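Local coordinates for sensor protein CzcS (Pseudomonas aeruginosa, PDB 5GPO), which is a membrane-bound, zinc-responsive histidine kinase, probably of a two-component system, whose sensor domain, the part described here, binds zinc, at residues Ala83-Gln86 against Pro92-Gln95. Residues are numbered along the deposited sequence; the frame is centred on the assembly and turned at random.
Sequences ARLQ and PVFQ
The guanidinium of Arg84 lies with one face over Val93, whose CG1 methyl sits under the centre of the group, 3.4 Å from CZ, while a water meets the edge in plane. Helix 75-86 here packs on the antiparallel sheet of the sensor domain, an alpha+beta fold consistent with the PAS-like sensors of histidine kinases, and its last turn meets strand 93-98, outermost within this chain. Arginine suits this exposed place: its long chain bends at chi3 (66°), and the faces of its flat, charged group carry no N-H, so a methyl can pack there. NH1 gives a weak hydrogen bond to Phe94 O, 2.9 Å long but bent to 122° at the hydrogen. Beta-branched Val93 serves two neighbours: CG1, anti to the backbone N (chi1 178°), goes to the arginine, and CG2 meets CD2 of buried Leu85 at 3.8 Å. Leu85 also touches Leu123 of strand 119-127, whereas Phe94, starting away from the helix, touches Ile108 and Arg10 of the second subunit. Gln95, buried, gives its amide nitrogen two acceptors: Ala77 O, about two turns before Arg84, and the water, which accepts from NE2 at 2.8 Å and from Arg84 NH1 at 3.3 Å.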
loop_
_atom_site.group_PDB
_atom_site.type_symbol
_atom_site.label_atom_id
_atom_site.label_comp_id
_atom_site.label_asym_id
_atom_site.label_seq_id
_atom_site.Cartn_x
_atom_site.Cartn_y
_atom_site.Cartn_z
ATOM N N ALA B 83 21.334 -12.958 1.623
ATOM C CA ALA B 83 22.636 -13.566 1.872
ATOM C C ALA B 83 23.281 -12.970 3.115
ATOM O O ALA B 83 23.944 -13.680 3.880
ATOM C CB ALA B 83 23.537 -13.393 0.651
ATOM N N ARG B 84 23.087 -11.671 3.348
ATOM C CA ARG B 84 23.639 -11.084 4.564
ATOM C C ARG B 84 22.945 -11.634 5.804
ATOM O O ARG B 84 23.596 -11.869 6.828
ATOM C CB ARG B 84 23.555 -9.563 4.499
ATOM C CG ARG B 84 24.566 -8.992 3.528
ATOM C CD ARG B 84 24.360 -7.511 3.299
ATOM N NE ARG B 84 24.623 -6.721 4.497
ATOM C CZ ARG B 84 24.377 -5.417 4.585
ATOM N NH1 ARG B 84 23.854 -4.778 3.549
ATOM N NH2 ARG B 84 24.637 -4.758 5.709
ATOM N N LEU B 85 21.632 -11.875 5.725
ATOM C CA LEU B 85 20.907 -12.460 6.854
ATOM C C LEU B 85 21.413 -13.868 7.153
ATOM O O LEU B 85 21.649 -14.230 8.312
ATOM C CB LEU B 85 19.408 -12.489 6.554
ATOM C CG LEU B 85 18.635 -11.173 6.539
ATOM C CD1 LEU B 85 17.196 -11.412 6.082
ATOM C CD2 LEU B 85 18.652 -10.516 7.911
ATOM N N GLN B 86 21.592 -14.677 6.108
ATOM C CA GLN B 86 22.017 -16.059 6.291
ATOM C C GLN B 86 23.479 -16.172 6.709
ATOM O O GLN B 86 23.884 -17.232 7.203
ATOM C CB GLN B 86 21.738 -16.841 5.006
ATOM C CG GLN B 86 20.238 -16.921 4.709
ATOM C CD GLN B 86 19.899 -17.727 3.465
ATOM O OE1 GLN B 86 20.669 -17.772 2.504
ATOM N NE2 GLN B 86 18.739 -18.376 3.483
ATOM N N PRO B 92 18.545 -5.582 12.735
ATOM C CA PRO B 92 18.150 -5.718 11.329
ATOM C C PRO B 92 19.264 -5.289 10.364
ATOM O O PRO B 92 20.106 -4.464 10.716
ATOM C CB PRO B 92 16.919 -4.809 11.226
ATOM C CG PRO B 92 17.112 -3.789 12.295
ATOM C CD PRO B 92 17.784 -4.522 13.424
ATOM N N VAL B 93 19.283 -5.889 9.180
ATOM C CA VAL B 93 20.261 -5.574 8.145
ATOM C C VAL B 93 19.651 -4.554 7.189
ATOM O O VAL B 93 18.545 -4.755 6.678
ATOM C CB VAL B 93 20.689 -6.843 7.382
ATOM C CG1 VAL B 93 21.674 -6.490 6.287
ATOM C CG2 VAL B 93 21.301 -7.875 8.335
ATOM N N PHE B 94 20.379 -3.471 6.931
ATOM C CA PHE B 94 19.961 -2.432 6.009
ATOM C C PHE B 94 20.701 -2.582 4.694
ATOM O O PHE B 94 21.867 -2.987 4.649
ATOM C CB PHE B 94 20.229 -1.033 6.569
ATOM C CG PHE B 94 19.216 -0.580 7.565
ATOM C CD1 PHE B 94 18.058 0.060 7.144
ATOM C CD2 PHE B 94 19.416 -0.785 8.921
ATOM C CE1 PHE B 94 17.107 0.489 8.067
ATOM C CE2 PHE B 94 18.478 -0.353 9.848
ATOM C CZ PHE B 94 17.317 0.282 9.415
ATOM N N GLN B 95 20.016 -2.230 3.616
ATOM C CA GLN B 95 20.623 -2.320 2.300
ATOM C C GLN B 95 20.137 -1.160 1.459
ATOM O O GLN B 95 18.928 -0.988 1.286
ATOM C CB GLN B 95 20.270 -3.639 1.630
ATOM C CG GLN B 95 20.855 -3.771 0.252
ATOM C CD GLN B 95 20.166 -4.855 -0.518
ATOM O OE1 GLN B 95 18.969 -4.749 -0.824
ATOM N NE2 GLN B 95 20.894 -5.921 -0.817
HETATM O O HOH W 1 23.363 -5.634 0.449
#